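Local coordinates for protein alanine racemase (Oenococcus oeni PSU-1, PDB 3HUR) that belongs to the alanine racemase family, whose chains combine an N-terminal TIM-barrel domain with a C-terminal domain rich in beta strands, at residues A72-R76 and D100-V104; N205-I210 and I223-L228; I257-V263 and G281-P287. All blocks are in the same frame, centred on the assembly; numbering follows the deposited sequence.

Contact 1: A72-R76 and D100-V104; sequences ALELR and DHDIV
A Schellman motif ends helix 95-100, and carbonyls of the turn, His101 O and Asp102 O, receive an arginine from helix 69-77. His101 leaves helical geometry (phi/psi -106/10), Asp102, the C-prime residue, turns left-handed (57/55), and Ile103 is extended as strand 103-107 begins. Segment 72-76 of helix 69-77 lies alongside, Ala72 CA 7.5 Å from Ile103 CA and Arg76 CA 7.3 Å from His101 CA. Arg76 (m, m, t) is long enough to bring its guanidinium edge to the turn: Arg76 NE donates to His101 O at 2.6 Å and NH2 to Asp102 O at 3.0 Å. Asp102 adds a long salt bridge, Arg76 NH2 to Asp102 OD2 at 3.9 Å, out of the guanidinium plane, while Arg76 NH1 bonds the carbonyls of Leu80 and Leu82. This is the outer layer of the TIM barrel, where helices pack on the parallel strands. Small Ala72 lets its CB come within 3.5 Å of Ile103 CD1, and both side chains pack on Val86 of strand 84-86. Leu73 (m, t) sets CD2 4.2 Å from Ile103 CD1 and over the His101 ring face, 4.0 Å from its centroid (CH-pi), and packs on Tyr386 of the second subunit.

Contact 2: N205-I210 and I223-L228; sequences NSATCI and IRPGQL. With SO4 (sulfate ion), chain B.
In this TIM barrel the loops that follow the last two strands, 201-202 and 222-223, meet around a sulfate ion at the N-terminus of helix 206-211, much as in the phosphate-binding sites of many TIM barrels. The sulfate probably came from the crystallisation liquor. Asn205 is the N-cap: in the p rotamer its OD1 accepts from Thr208 N at 2.8 Å, a capping bond at the helix start, and from Thr208 OG1, also at 2.8 Å. Its CA lies 5.1 Å from Arg224 CA. Arg224 spends its side chain on other partners, NH2 on Thr164 O and NE on Ser202 OG.

Ser206 (m), whose CA is 4.7 Å from Pro225 CA, holds the centre. A short hydroxyl suits this spot because it can both donate and accept: Ser206 OG donates to sulfate O4 at 2.5 Å and accepts from Leu228 N at 3.3 Å. Ser206 N reaches the same O4 at 3.1 Å, a weak bond.

One turn on, Cys209 directs its compact SG against Ile223 CB at 3.6 Å, beside Ile26 of helix 16-30, and Ile210 CG1 meets Leu228 CD2 at 4.2 Å, so that apolar packing backs the polar site.

Ile223 closes strand 222-223, Arg224 bends the chain (-129/61), Pro225 is extended (-68/126), and Gly226 (-116/-96) turns it into a 3-10 segment at Gln227. A beta carbon on Gly226 would crowd sulfate O3. The turn presents two backbone amides to the anion: Gly226 N bonds sulfate O4 weakly at 3.1 Å, and Gln227 N donates almost straight to sulfate O1 at 3.3 Å.

Contact 3: I257-V263 and G281-P287; sequences IADVRFV and GYVATLP
Ile257 CD1 closes on Ala284 CB at 3.8 Å and Ile257 CG1 on Leu286 CD2 at 4.0 Å, while Val260 (t) sets CG1 3.7 Å from Tyr282 CD1. Further along the Val260 face Phe262 (t) turns its edge to the face of Tyr282 (m), a T-shaped pair with centroids 5.1 Å apart and planes at 65°. Strands 259-263 and 281-286 run antiparallel at 150°, closest approach of axes 4.7 Å; Val260 and Ala284 form a non-hydrogen-bonded pair, CA atoms 4.5 Å apart. Gly281 (150/168) accepts angles at which a beta carbon would clash with the preceding carbonyl. Hydrogen-bonded pairs alternate: Thr285 N to Asp259 O 2.8 Å, Arg261 N to Val283 O 3.0 Å and Val283 N to Arg261 O 2.9 Å. Asp259, Arg261, Val283 and Thr285 share the other face, where a water accepts from Arg261 NE (2.9 Å) and donates to Val283 O (2.6 Å), and Tyr271 of the third subunit bonds Thr285 OG1 and makes a cation-pi contact with Arg261. Thr285 O accepts from Ala258 N at 3.0 Å and, weakly, from Asp259 N at 3.5 Å, so two residues face one: a classic beta bulge in the mixed sheet of the C-terminal domain.

Contacts 1 and 2 both belong to the TIM barrel, their centres 23 Å apart, whereas contact 3 lies in the C-terminal domain, its centre about 49 Å from that of contact 1 and about 43 Å from that of contact 2. Contact 2 is buried and touches no other subunit; contact 1 is partly buried, and contact 3, although remote from the chain's centre, is largely buried, with two other subunits against it. Chemistry differs with place: at a helix end on the barrel's outside an arginine donates to carbonyls, in buried loops amides and a serine face an anion, and in the sheet backbone pairs with backbone. Contacts 1 and 3 both touch the second subunit.

Contact 1: A72-R76 and D100-V104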
loop_
_atom_site.group_PDB
_atom_site.type_symbol
_atom_site.label_atom_id
_atom_site.label_comp_id
_atom_site.label_asym_id
_atom_site.label_seq_id
_atom_site.Cartn_x
_atom_site.Cartn_y
_atom_site.Cartn_z
ATOM N N ALA A 72 4.750 -10.958 31.561
ATOM C CA ALA A 72 5.448 -11.193 32.867
ATOM C C ALA A 72 5.551 -12.688 33.100
ATOM O O ALA A 72 6.615 -13.195 33.279
ATOM C CB ALA A 72 4.730 -10.526 33.991
ATOM N N LEU A 73 4.422 -13.372 32.989
ATOM C CA LEU A 73 4.339 -14.827 33.159
ATOM C C LEU A 73 5.278 -15.596 32.224
ATOM O O LEU A 73 5.979 -16.476 32.677
ATOM C CB LEU A 73 2.879 -15.301 33.027
ATOM C CG LEU A 73 1.934 -14.676 34.093
ATOM C CD1 LEU A 73 0.555 -15.312 34.159
ATOM C CD2 LEU A 73 2.525 -14.710 35.463
ATOM N N GLU A 74 5.355 -15.202 30.955
ATOM C CA GLU A 74 6.280 -15.809 30.023
ATOM C C GLU A 74 7.714 -15.590 30.384
ATOM O O GLU A 74 8.544 -16.452 30.208
ATOM C CB GLU A 74 6.112 -15.209 28.613
ATOM C CG GLU A 74 4.922 -15.665 27.751
ATOM C CD GLU A 74 4.868 -14.875 26.404
ATOM O OE1 GLU A 74 5.614 -15.191 25.409
ATOM O OE2 GLU A 74 4.103 -13.906 26.378
ATOM N N LEU A 75 8.055 -14.377 30.749
ATOM C CA LEU A 75 9.394 -14.092 31.213
ATOM C C LEU A 75 9.723 -15.026 32.411
ATOM O O LEU A 75 10.823 -15.576 32.503
ATOM C CB LEU A 75 9.504 -12.604 31.581
ATOM C CG LEU A 75 9.613 -11.546 30.448
ATOM C CD1 LEU A 75 9.379 -10.111 30.972
ATOM C CD2 LEU A 75 11.012 -11.613 29.816
ATOM N N ARG A 76 8.756 -15.245 33.299
ATOM C CA ARG A 76 9.000 -16.089 34.486
ATOM C C ARG A 76 9.283 -17.515 34.069
ATOM O O ARG A 76 10.255 -18.102 34.510
ATOM C CB ARG A 76 7.824 -16.055 35.477
ATOM C CG ARG A 76 7.712 -14.770 36.235
ATOM C CD ARG A 76 8.890 -14.606 37.195
ATOM N NE ARG A 76 8.800 -13.355 37.964
ATOM C CZ ARG A 76 9.824 -12.558 38.182
ATOM N NH1 ARG A 76 11.008 -12.853 37.697
ATOM N NH2 ARG A 76 9.676 -11.438 38.848
ATOM N N ASP A 100 2.661 -14.340 43.829
ATOM C CA ASP A 100 3.406 -15.595 43.684
ATOM C C ASP A 100 4.549 -15.505 42.701
ATOM O O ASP A 100 5.531 -16.245 42.832
ATOM C CB ASP A 100 2.494 -16.744 43.247
ATOM C CG ASP A 100 1.467 -17.159 44.336
ATOM O OD1 ASP A 100 1.635 -16.787 45.558
ATOM O OD2 ASP A 100 0.488 -17.863 43.922
ATOM N N HIS A 101 4.418 -14.613 41.717
ATOM C CA HIS A 101 5.423 -14.478 40.661
ATOM C C HIS A 101 6.294 -13.220 40.793
ATOM O O HIS A 101 7.046 -12.884 39.853
ATOM C CB HIS A 101 4.725 -14.493 39.292
ATOM C CG HIS A 101 4.016 -15.774 38.994
ATOM N ND1 HIS A 101 4.688 -16.936 38.668
ATOM C CD2 HIS A 101 2.695 -16.066 38.932
ATOM C CE1 HIS A 101 3.805 -17.892 38.434
ATOM N NE2 HIS A 101 2.588 -17.389 38.589
ATOM N N ASP A 102 6.169 -12.531 41.940
ATOM C CA ASP A 102 6.988 -11.361 42.280
ATOM C C ASP A 102 6.868 -10.281 41.210
ATOM O O ASP A 102 7.879 -9.854 40.604
ATOM C CB ASP A 102 8.452 -11.757 42.415
ATOM C CG ASP A 102 9.324 -10.593 42.874
ATOM O OD1 ASP A 102 8.776 -9.755 43.650
ATOM O OD2 ASP A 102 10.543 -10.505 42.486
ATOM N N ILE A 103 5.630 -9.883 40.947
ATOM C CA ILE A 103 5.348 -8.878 39.961
ATOM C C ILE A 103 4.895 -7.612 40.641
ATOM O O ILE A 103 3.951 -7.638 41.441
ATOM C CB ILE A 103 4.220 -9.336 38.995
ATOM C CG1 ILE A 103 4.670 -10.582 38.219
ATOM C CG2 ILE A 103 3.807 -8.194 38.063
ATOM C CD1 ILE A 103 3.645 -11.069 37.229
ATOM N N VAL A 104 5.563 -6.510 40.311
ATOM C CA VAL A 104 5.179 -5.217 40.809
ATOM C C VAL A 104 3.994 -4.718 40.027
ATOM O O VAL A 104 3.967 -4.850 38.830
ATOM C CB VAL A 104 6.312 -4.194 40.622
ATOM C CG1 VAL A 104 5.849 -2.789 41.048
ATOM C CG2 VAL A 104 7.554 -4.625 41.364
#

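Contact 2: N205-I210 and I223-L228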
loop_
_atom_site.group_PDB
_atom_site.type_symbol
_atom_site.label_atom_id
_atom_site.label_comp_id
_atom_site.label_asym_id
_atom_site.label_seq_id
_atom_site.Cartn_x
_atom_site.Cartn_y
_atom_site.Cartn_z
ATOM N N ASN A 205 12.209 8.701 31.910
ATOM C CA ASN A 205 12.048 7.850 30.703
ATOM C C ASN A 205 13.249 8.072 29.822
ATOM O O ASN A 205 14.225 8.663 30.268
ATOM C CB ASN A 205 10.753 8.150 29.956
ATOM C CG ASN A 205 10.728 9.545 29.365
ATOM O OD1 ASN A 205 11.766 10.226 29.264
ATOM N ND2 ASN A 205 9.532 9.987 28.966
ATOM N N SER A 206 13.209 7.561 28.588
ATOM C CA SER A 206 14.394 7.558 27.724
ATOM C C SER A 206 14.850 8.966 27.425
ATOM O O SER A 206 16.039 9.270 27.398
ATOM C CB SER A 206 14.103 6.840 26.386
ATOM O OG SER A 206 14.205 5.416 26.460
ATOM N N ALA A 207 13.882 9.798 27.118
ATOM C CA ALA A 207 14.133 11.141 26.649
ATOM C C ALA A 207 14.698 12.006 27.830
ATOM O O ALA A 207 15.687 12.744 27.671
ATOM C CB ALA A 207 12.820 11.729 26.060
ATOM N N THR A 208 14.093 11.840 29.007
ATOM C CA THR A 208 14.570 12.453 30.190
ATOM C C THR A 208 15.994 12.014 30.428
ATOM O O THR A 208 16.878 12.855 30.686
ATOM C CB THR A 208 13.697 12.131 31.389
ATOM O OG1 THR A 208 12.321 12.300 31.038
ATOM C CG2 THR A 208 14.007 13.089 32.542
ATOM N N CYS A 209 16.272 10.728 30.293
ATOM C CA CYS A 209 17.647 10.272 30.511
ATOM C C CYS A 209 18.617 10.925 29.528
ATOM O O CYS A 209 19.745 11.321 29.899
ATOM C CB CYS A 209 17.757 8.735 30.407
ATOM S SG CYS A 209 16.993 7.806 31.764
ATOM N N ILE A 210 18.209 11.026 28.265
ATOM C CA ILE A 210 19.171 11.453 27.241
ATOM C C ILE A 210 19.467 12.956 27.369
ATOM O O ILE A 210 20.592 13.318 27.648
ATOM C CB ILE A 210 18.709 11.159 25.795
ATOM C CG1 ILE A 210 18.610 9.645 25.548
ATOM C CG2 ILE A 210 19.660 11.834 24.781
ATOM C CD1 ILE A 210 17.869 9.296 24.326
ATOM N N ILE A 223 16.143 4.899 36.854
ATOM C CA ILE A 223 15.806 5.224 35.481
ATOM C C ILE A 223 15.071 4.065 34.774
ATOM O O ILE A 223 15.173 2.912 35.181
ATOM C CB ILE A 223 17.033 5.684 34.696
ATOM C CG1 ILE A 223 18.064 4.571 34.500
ATOM C CG2 ILE A 223 17.669 6.891 35.385
ATOM C CD1 ILE A 223 19.213 4.976 33.496
ATOM N N ARG A 224 14.298 4.424 33.748
ATOM C CA ARG A 224 13.391 3.519 33.031
ATOM C C ARG A 224 13.600 3.569 31.529
ATOM O O ARG A 224 12.711 3.943 30.798
ATOM C CB ARG A 224 11.963 3.915 33.337
ATOM C CG ARG A 224 11.531 3.456 34.679
ATOM C CD ARG A 224 10.040 3.705 34.837
ATOM N NE ARG A 224 9.983 4.978 35.508
ATOM C CZ ARG A 224 9.263 6.033 35.185
ATOM N NH1 ARG A 224 8.360 6.048 34.233
ATOM N NH2 ARG A 224 9.446 7.086 35.926
ATOM N N PRO A 225 14.792 3.220 31.055
ATOM C CA PRO A 225 15.050 3.270 29.620
ATOM C C PRO A 225 14.258 2.225 28.848
ATOM O O PRO A 225 14.277 1.066 29.204
ATOM C CB PRO A 225 16.532 2.976 29.533
ATOM C CG PRO A 225 16.850 2.309 30.767
ATOM C CD PRO A 225 15.999 2.859 31.793
ATOM N N GLY A 226 13.517 2.678 27.845
ATOM C CA GLY A 226 12.723 1.804 26.952
ATOM C C GLY A 226 13.235 1.896 25.530
ATOM O O GLY A 226 14.206 1.261 25.188
ATOM N N GLN A 227 12.627 2.735 24.720
ATOM C CA GLN A 227 12.942 2.762 23.311
ATOM C C GLN A 227 14.391 2.958 23.011
ATOM O O GLN A 227 14.850 2.572 21.917
ATOM C CB GLN A 227 12.287 3.905 22.620
ATOM C CG GLN A 227 10.860 3.848 22.471
ATOM C CD GLN A 227 10.404 4.851 21.420
ATOM O OE1 GLN A 227 9.530 5.672 21.680
ATOM N NE2 GLN A 227 10.992 4.771 20.217
ATOM N N LEU A 228 15.116 3.599 23.909
ATOM C CA LEU A 228 16.502 3.899 23.622
ATOM C C LEU A 228 17.365 2.655 23.695
ATOM O O LEU A 228 18.564 2.699 23.330
ATOM C CB LEU A 228 17.065 4.949 24.600
ATOM C CG LEU A 228 17.442 4.528 26.037
ATOM C CD1 LEU A 228 18.701 3.718 26.120
ATOM C CD2 LEU A 228 17.609 5.802 26.872
HETATM S S SO4 B . 10.357 5.313 26.905
HETATM O O1 SO4 B . 10.247 4.809 25.560
HETATM O O2 SO4 B . 9.901 6.672 27.042
HETATM O O3 SO4 B . 9.458 4.573 27.739
HETATM O O4 SO4 B . 11.782 5.213 27.183
#

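Contact 3: I257-V263 and G281-P287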
loop_
_atom_site.group_PDB
_atom_site.type_symbol
_atom_site.label_atom_id
_atom_site.label_comp_id
_atom_site.label_asym_id
_atom_site.label_seq_id
_atom_site.Cartn_x
_atom_site.Cartn_y
_atom_site.Cartn_z
ATOM N N ILE A 257 24.283 -13.677 -0.105
ATOM C CA ILE A 257 24.447 -13.839 -1.538
ATOM C C ILE A 257 23.859 -15.202 -1.917
ATOM O O ILE A 257 24.312 -16.207 -1.393
ATOM C CB ILE A 257 25.950 -13.838 -1.922
ATOM C CG1 ILE A 257 26.592 -12.489 -1.656
ATOM C CG2 ILE A 257 26.152 -14.214 -3.399
ATOM C CD1 ILE A 257 28.054 -12.386 -2.100
ATOM N N ALA A 258 22.879 -15.202 -2.830
ATOM C CA ALA A 258 22.234 -16.407 -3.368
ATOM C C ALA A 258 22.816 -16.869 -4.713
ATOM O O ALA A 258 22.661 -18.024 -5.092
ATOM C CB ALA A 258 20.693 -16.198 -3.509
ATOM N N ASP A 259 23.474 -15.957 -5.429
ATOM C CA ASP A 259 24.041 -16.265 -6.728
ATOM C C ASP A 259 25.172 -15.277 -7.056
ATOM O O ASP A 259 25.041 -14.072 -6.830
ATOM C CB ASP A 259 22.931 -16.193 -7.781
ATOM C CG ASP A 259 23.326 -16.820 -9.138
ATOM O OD1 ASP A 259 24.129 -17.777 -9.137
ATOM O OD2 ASP A 259 22.791 -16.357 -10.197
ATOM N N VAL A 260 26.282 -15.804 -7.570
ATOM C CA VAL A 260 27.389 -14.989 -8.119
ATOM C C VAL A 260 27.660 -15.351 -9.592
ATOM O O VAL A 260 27.805 -16.527 -9.932
ATOM C CB VAL A 260 28.697 -15.192 -7.360
ATOM C CG1 VAL A 260 29.683 -14.096 -7.738
ATOM C CG2 VAL A 260 28.449 -15.189 -5.864
ATOM N N ARG A 261 27.698 -14.321 -10.438
ATOM C CA ARG A 261 27.925 -14.445 -11.871
ATOM C C ARG A 261 29.100 -13.538 -12.287
ATOM O O ARG A 261 29.142 -12.359 -11.917
ATOM C CB ARG A 261 26.681 -13.981 -12.625
ATOM C CG ARG A 261 25.440 -14.930 -12.587
ATOM C CD ARG A 261 24.261 -14.286 -13.330
ATOM N NE ARG A 261 23.855 -13.057 -12.656
ATOM C CZ ARG A 261 23.195 -12.026 -13.198
ATOM N NH1 ARG A 261 22.830 -12.001 -14.480
ATOM N NH2 ARG A 261 22.908 -10.972 -12.425
ATOM N N PHE A 262 30.043 -14.086 -13.057
ATOM C CA PHE A 262 31.024 -13.268 -13.794
ATOM C C PHE A 262 30.271 -12.659 -14.965
ATOM O O PHE A 262 29.795 -13.377 -15.821
ATOM C CB PHE A 262 32.185 -14.150 -14.294
ATOM C CG PHE A 262 33.427 -13.388 -14.727
ATOM C CD1 PHE A 262 34.655 -13.640 -14.112
ATOM C CD2 PHE A 262 33.381 -12.456 -15.771
ATOM C CE1 PHE A 262 35.819 -12.964 -14.510
ATOM C CE2 PHE A 262 34.536 -11.765 -16.175
ATOM C CZ PHE A 262 35.760 -12.021 -15.542
ATOM N N VAL A 263 30.135 -11.345 -14.967
ATOM C CA VAL A 263 29.499 -10.614 -16.039
ATOM C C VAL A 263 30.552 -9.716 -16.681
ATOM O O VAL A 263 31.298 -9.025 -15.967
ATOM C CB VAL A 263 28.405 -9.712 -15.496
ATOM C CG1 VAL A 263 27.861 -8.801 -16.615
ATOM C CG2 VAL A 263 27.313 -10.543 -14.842
ATOM N N GLY A 281 34.119 -8.314 -14.064
ATOM C CA GLY A 281 34.012 -8.515 -12.605
ATOM C C GLY A 281 32.718 -9.177 -12.124
ATOM O O GLY A 281 31.735 -9.292 -12.853
ATOM N N TYR A 282 32.711 -9.582 -10.864
ATOM C CA TYR A 282 31.622 -10.372 -10.326
ATOM C C TYR A 282 30.410 -9.565 -9.840
ATOM O O TYR A 282 30.546 -8.442 -9.318
ATOM C CB TYR A 282 32.151 -11.220 -9.189
ATOM C CG TYR A 282 33.084 -12.294 -9.653
ATOM C CD1 TYR A 282 32.618 -13.587 -9.874
ATOM C CD2 TYR A 282 34.452 -12.026 -9.864
ATOM C CE1 TYR A 282 33.463 -14.593 -10.294
ATOM C CE2 TYR A 282 35.321 -13.042 -10.299
ATOM C CZ TYR A 282 34.812 -14.319 -10.508
ATOM O OH TYR A 282 35.622 -15.344 -10.936
ATOM N N VAL A 283 29.230 -10.171 -10.023
ATOM C CA VAL A 283 27.957 -9.627 -9.550
ATOM C C VAL A 283 27.132 -10.626 -8.742
ATOM O O VAL A 283 26.866 -11.747 -9.194
ATOM C CB VAL A 283 27.087 -9.218 -10.674
ATOM C CG1 VAL A 283 25.690 -8.850 -10.126
ATOM C CG2 VAL A 283 27.733 -8.061 -11.398
ATOM N N ALA A 284 26.733 -10.189 -7.546
ATOM C CA ALA A 284 25.934 -11.003 -6.626
ATOM C C ALA A 284 24.446 -10.628 -6.733
ATOM O O ALA A 284 24.083 -9.443 -6.882
ATOM C CB ALA A 284 26.447 -10.844 -5.213
ATOM N N THR A 285 23.619 -11.658 -6.712
ATOM C CA THR A 285 22.154 -11.553 -6.587
ATOM C C THR A 285 21.719 -11.848 -5.130
ATOM O O THR A 285 22.051 -12.910 -4.573
ATOM C CB THR A 285 21.480 -12.624 -7.427
ATOM O OG1 THR A 285 21.930 -12.486 -8.755
ATOM C CG2 THR A 285 19.938 -12.539 -7.376
ATOM N N LEU A 286 20.972 -10.925 -4.540
ATOM C CA LEU A 286 20.569 -11.039 -3.146
ATOM C C LEU A 286 19.077 -11.329 -3.152
ATOM O O LEU A 286 18.345 -10.779 -3.964
ATOM C CB LEU A 286 20.879 -9.733 -2.381
ATOM C CG LEU A 286 22.289 -9.154 -2.540
ATOM C CD1 LEU A 286 22.439 -7.902 -1.712
ATOM C CD2 LEU A 286 23.403 -10.134 -2.184
ATOM N N PRO A 287 18.615 -12.193 -2.258
ATOM C CA PRO A 287 17.249 -12.620 -2.386
ATOM C C PRO A 287 16.278 -11.700 -1.650
ATOM O O PRO A 287 15.482 -12.153 -0.834
ATOM C CB PRO A 287 17.290 -14.016 -1.801
ATOM C CG PRO A 287 18.286 -13.882 -0.669
ATOM C CD PRO A 287 19.331 -12.974 -1.239
HETATM O O HOH W 1 24.422 -12.504 -9.853
#